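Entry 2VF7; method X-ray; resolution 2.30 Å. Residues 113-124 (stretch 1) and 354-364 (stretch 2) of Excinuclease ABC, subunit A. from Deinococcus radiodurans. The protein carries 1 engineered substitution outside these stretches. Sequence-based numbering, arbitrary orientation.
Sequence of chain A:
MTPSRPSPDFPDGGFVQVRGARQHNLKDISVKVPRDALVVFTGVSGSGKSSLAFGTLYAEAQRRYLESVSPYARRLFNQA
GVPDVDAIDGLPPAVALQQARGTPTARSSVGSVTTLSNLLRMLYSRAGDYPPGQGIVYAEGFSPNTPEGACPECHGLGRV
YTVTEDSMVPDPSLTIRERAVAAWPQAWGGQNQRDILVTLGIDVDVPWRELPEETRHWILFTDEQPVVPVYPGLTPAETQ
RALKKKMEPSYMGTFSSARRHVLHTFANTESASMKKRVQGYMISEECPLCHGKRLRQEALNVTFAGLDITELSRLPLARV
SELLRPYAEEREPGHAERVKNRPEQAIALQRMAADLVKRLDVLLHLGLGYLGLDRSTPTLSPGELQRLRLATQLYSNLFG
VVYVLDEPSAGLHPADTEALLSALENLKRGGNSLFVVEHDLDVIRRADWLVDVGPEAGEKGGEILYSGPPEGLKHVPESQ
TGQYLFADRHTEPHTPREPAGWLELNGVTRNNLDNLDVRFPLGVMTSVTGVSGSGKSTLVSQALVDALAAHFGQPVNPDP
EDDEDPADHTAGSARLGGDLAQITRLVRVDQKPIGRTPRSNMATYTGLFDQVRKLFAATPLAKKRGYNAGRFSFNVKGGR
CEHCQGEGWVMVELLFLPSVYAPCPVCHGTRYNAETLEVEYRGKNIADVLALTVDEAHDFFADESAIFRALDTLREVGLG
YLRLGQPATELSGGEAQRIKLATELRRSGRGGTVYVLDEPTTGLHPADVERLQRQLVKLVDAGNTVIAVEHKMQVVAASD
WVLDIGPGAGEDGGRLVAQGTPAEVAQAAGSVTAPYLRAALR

Stretch 1 (113-124) VTTLSNLLRMLY
Stretch 2, residues 354-364: ADLVKRLDVLL

Two helical segments, far apart in sequence, pack side by side with their directions nearly opposed. The helix of residues 116-124 and the helix of residues 354-364 make an angle of 160° between their N-to-C directions (signed crossing angle -160°), and their axes approach to 10.8 Å. Two CA pairs fix the register: Leu119 CA lies 7.3 Å from Leu356 CA, and Thr114 CA lies 8.8 Å from Leu363 CA. Along 354-364, phi lies between -56° and -78° and psi between -22° and -49°, as a helix requires. Thr115, at the N-cap position before helix 116-124, has a positive phi (phi/psi 78/-9), and its side chain makes no capping bond.

The principal bump is Leu356. Its CA-to-CB bond points sideways, but chi1 of -102°, between wells, and chi2 near t bring its end closer to the opposing helix, where it sits as a knob in a hole formed by Leu116, Leu119, Leu120 and Leu123. These positions, spaced i, i+3, i+4 and i+7, line one side of a helix and enclose a hollow suited to a branched leucine tip. Leu356 CD2 lies 3.9 Å from Leu116 CD2 and 4.2 Å from Leu119 CB, while Leu356 CD1 lies 3.8 Å from Leu123 CD1 and 4.3 Å from Leu120 CB. Leu116 and Leu119 are both mt; Leu120 is pp; Leu123 has chi1 t and chi2 at 142°, off a well.

Leu116 also reaches along the facing helix. Its CD1 is 4.0 Å from Leu360 CD2, and its CD2 is 4.0 Å from Arg359 CB, so its forked end contacts successive residues there. Farther along, the methyl of Thr114 (chi1 p) meets Leu363 (mm), with Thr114 CG2 3.7 Å from Leu363 CD1. Threonine suits this buried place because its methyl can pack against leucine while its hydroxyl is hydrogen-bonded elsewhere in the structure.

At the more exposed margin, Leu119 points toward an arginine whose charge is already engaged. Arg359 (chi1 m, chi2 t, chi3 -137°, chi4 -98°) folds back one helical turn to Asp355 (chi1 t), forming a salt bridge with NH2 3.1 Å from Asp355 OD1. Arg359 NE also donates to Asp355 OD1 at 3.3 Å, and weakly to Asp355 O at 3.4 Å. Leu119 CD1 covers one face of the guanidinium, lying 3.6 Å from Arg359 CD and 4.0 Å from Asp355 OD2. No hydrogen bond joins the stretches; the contact, burying 428 Å² in all, rests on complementary shape.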

# COMPACT_ATOMS: atom_id res chain seq x y z
N VAL A 113 -6.94 5.47 18.42
CA VAL A 113 -5.88 4.47 18.47
C VAL A 113 -6.30 3.27 19.32
O VAL A 113 -5.75 2.17 19.17
CB VAL A 113 -4.53 5.07 18.97
CG1 VAL A 113 -3.41 4.03 18.89
CG2 VAL A 113 -4.15 6.28 18.14
N THR A 114 -7.27 3.48 20.20
CA THR A 114 -7.74 2.40 21.07
C THR A 114 -8.98 1.73 20.49
O THR A 114 -9.43 0.71 21.01
CB THR A 114 -7.98 2.89 22.50
OG1 THR A 114 -8.85 4.03 22.49
CG2 THR A 114 -6.66 3.27 23.15
N THR A 115 -9.51 2.30 19.40
CA THR A 115 -10.74 1.83 18.74
C THR A 115 -12.03 2.24 19.46
O THR A 115 -13.13 2.08 18.91
CB THR A 115 -10.74 0.29 18.48
OG1 THR A 115 -9.47 -0.12 17.93
CG2 THR A 115 -11.87 -0.12 17.51
N LEU A 116 -11.90 2.79 20.67
CA LEU A 116 -13.06 3.07 21.55
C LEU A 116 -14.11 4.02 20.98
O LEU A 116 -15.31 3.81 21.18
CB LEU A 116 -12.59 3.58 22.92
CG LEU A 116 -11.70 2.69 23.80
CD1 LEU A 116 -11.35 3.39 25.10
CD2 LEU A 116 -12.32 1.33 24.10
N SER A 117 -13.67 5.06 20.28
CA SER A 117 -14.58 6.10 19.79
C SER A 117 -15.62 5.55 18.85
O SER A 117 -16.76 6.00 18.88
CB SER A 117 -13.81 7.24 19.10
OG SER A 117 -12.96 7.90 20.03
N ASN A 118 -15.24 4.58 18.01
CA ASN A 118 -16.19 3.95 17.11
C ASN A 118 -17.29 3.24 17.88
O ASN A 118 -18.48 3.37 17.56
CB ASN A 118 -15.52 2.97 16.14
CG ASN A 118 -16.52 2.27 15.21
OD1 ASN A 118 -17.55 2.83 14.83
ND2 ASN A 118 -16.20 1.03 14.84
N LEU A 119 -16.89 2.50 18.91
CA LEU A 119 -17.82 1.66 19.65
C LEU A 119 -18.87 2.48 20.39
O LEU A 119 -20.03 2.05 20.54
CB LEU A 119 -17.07 0.72 20.60
CG LEU A 119 -15.98 -0.21 20.05
CD1 LEU A 119 -15.41 -1.06 21.17
CD2 LEU A 119 -16.45 -1.10 18.88
N LEU A 120 -18.48 3.68 20.82
CA LEU A 120 -19.42 4.58 21.47
C LEU A 120 -20.24 5.44 20.50
O LEU A 120 -21.15 6.14 20.92
CB LEU A 120 -18.76 5.40 22.60
CG LEU A 120 -17.81 6.59 22.42
CD1 LEU A 120 -18.57 7.89 22.12
CD2 LEU A 120 -16.96 6.76 23.67
N ARG A 121 -19.93 5.37 19.21
CA ARG A 121 -20.83 5.93 18.19
C ARG A 121 -22.01 4.99 17.98
O ARG A 121 -23.15 5.43 17.77
CB ARG A 121 -20.13 6.16 16.84
CG ARG A 121 -19.10 7.27 16.84
CD ARG A 121 -18.47 7.43 15.46
NE ARG A 121 -17.17 8.08 15.56
CZ ARG A 121 -16.04 7.57 15.08
NH1 ARG A 121 -16.03 6.41 14.43
NH2 ARG A 121 -14.91 8.24 15.24
N MET A 122 -21.71 3.69 18.05
CA MET A 122 -22.72 2.64 17.98
C MET A 122 -23.54 2.56 19.26
O MET A 122 -24.67 2.07 19.24
CB MET A 122 -22.06 1.29 17.73
CG MET A 122 -21.31 1.18 16.43
SD MET A 122 -20.41 -0.37 16.46
CE MET A 122 -19.20 -0.14 15.15
N LEU A 123 -22.97 3.01 20.38
CA LEU A 123 -23.69 3.06 21.66
C LEU A 123 -24.69 4.21 21.71
O LEU A 123 -25.75 4.10 22.31
CB LEU A 123 -22.71 3.16 22.84
CG LEU A 123 -23.25 3.28 24.27
CD1 LEU A 123 -22.40 2.48 25.24
CD2 LEU A 123 -23.35 4.73 24.70
N TYR A 124 -24.33 5.33 21.09
CA TYR A 124 -25.21 6.49 20.98
C TYR A 124 -26.26 6.27 19.90
O TYR A 124 -27.38 6.78 20.00
CB TYR A 124 -24.39 7.76 20.70
CG TYR A 124 -23.89 8.47 21.94
CD1 TYR A 124 -22.78 7.98 22.66
CD2 TYR A 124 -24.52 9.62 22.41
CE1 TYR A 124 -22.32 8.64 23.81
CE2 TYR A 124 -24.06 10.29 23.55
CZ TYR A 124 -22.97 9.79 24.24
OH TYR A 124 -22.53 10.45 25.36
N ALA A 354 -20.78 -3.65 28.56
CA ALA A 354 -19.86 -4.66 29.08
C ALA A 354 -18.66 -4.85 28.15
O ALA A 354 -17.54 -5.04 28.61
CB ALA A 354 -20.60 -5.98 29.29
N ASP A 355 -18.92 -4.78 26.85
CA ASP A 355 -17.90 -4.90 25.81
C ASP A 355 -16.92 -3.71 25.82
O ASP A 355 -15.72 -3.88 25.60
CB ASP A 355 -18.59 -5.02 24.45
CG ASP A 355 -17.64 -4.87 23.29
OD1 ASP A 355 -16.74 -5.71 23.13
OD2 ASP A 355 -17.82 -3.89 22.52
N LEU A 356 -17.46 -2.52 26.09
CA LEU A 356 -16.65 -1.32 26.22
C LEU A 356 -15.84 -1.28 27.51
O LEU A 356 -14.70 -0.84 27.52
CB LEU A 356 -17.53 -0.07 26.13
CG LEU A 356 -17.53 0.70 24.81
CD1 LEU A 356 -18.72 1.65 24.76
CD2 LEU A 356 -16.22 1.45 24.62
N VAL A 357 -16.44 -1.75 28.60
CA VAL A 357 -15.79 -1.69 29.90
C VAL A 357 -14.74 -2.79 30.06
O VAL A 357 -13.82 -2.67 30.88
CB VAL A 357 -16.85 -1.70 31.05
CG1 VAL A 357 -17.24 -3.12 31.40
CG2 VAL A 357 -16.34 -0.97 32.27
N LYS A 358 -14.86 -3.86 29.28
CA LYS A 358 -13.87 -4.94 29.27
C LYS A 358 -12.59 -4.43 28.62
O LYS A 358 -11.49 -4.61 29.15
CB LYS A 358 -14.40 -6.16 28.52
CG LYS A 358 -13.47 -7.39 28.52
CD LYS A 358 -13.60 -8.20 27.22
CE LYS A 358 -13.06 -7.41 26.00
NZ LYS A 358 -13.38 -8.06 24.69
N ARG A 359 -12.74 -3.79 27.46
CA ARG A 359 -11.65 -3.08 26.79
C ARG A 359 -11.02 -2.03 27.70
O ARG A 359 -9.80 -1.97 27.81
CB ARG A 359 -12.13 -2.42 25.50
CG ARG A 359 -12.13 -3.35 24.32
CD ARG A 359 -13.18 -2.97 23.31
NE ARG A 359 -13.86 -4.17 22.82
CZ ARG A 359 -13.57 -4.81 21.69
NH1 ARG A 359 -12.62 -4.36 20.88
NH2 ARG A 359 -14.26 -5.90 21.36
N LEU A 360 -11.85 -1.22 28.35
CA LEU A 360 -11.37 -0.14 29.21
C LEU A 360 -10.51 -0.62 30.38
O LEU A 360 -9.59 0.08 30.79
CB LEU A 360 -12.53 0.73 29.71
CG LEU A 360 -13.02 1.83 28.77
CD1 LEU A 360 -14.49 2.13 28.97
CD2 LEU A 360 -12.19 3.09 28.97
N ASP A 361 -10.81 -1.80 30.90
CA ASP A 361 -10.06 -2.38 32.03
C ASP A 361 -8.59 -2.64 31.69
O ASP A 361 -7.71 -2.44 32.52
CB ASP A 361 -10.73 -3.67 32.56
CG ASP A 361 -11.63 -3.41 33.79
OD1 ASP A 361 -11.50 -2.36 34.46
OD2 ASP A 361 -12.48 -4.28 34.09
N VAL A 362 -8.35 -3.09 30.46
CA VAL A 362 -7.00 -3.30 29.92
C VAL A 362 -6.15 -2.02 29.98
O VAL A 362 -5.01 -2.04 30.46
CB VAL A 362 -7.06 -3.87 28.47
CG1 VAL A 362 -5.70 -3.79 27.79
CG2 VAL A 362 -7.58 -5.30 28.47
N LEU A 363 -6.72 -0.91 29.49
CA LEU A 363 -6.10 0.42 29.50
C LEU A 363 -5.87 0.94 30.92
O LEU A 363 -4.81 1.48 31.24
CB LEU A 363 -6.99 1.43 28.75
CG LEU A 363 -7.20 1.47 27.22
CD1 LEU A 363 -5.90 1.80 26.48
CD2 LEU A 363 -7.82 0.21 26.64
N LEU A 364 -6.90 0.76 31.76
CA LEU A 364 -6.90 1.24 33.13
C LEU A 364 -5.86 0.51 33.96
O LEU A 364 -5.18 1.12 34.80
CB LEU A 364 -8.30 1.03 33.73
CG LEU A 364 -9.41 2.07 33.52
CD1 LEU A 364 -9.73 2.80 34.82
CD2 LEU A 364 -9.11 3.06 32.39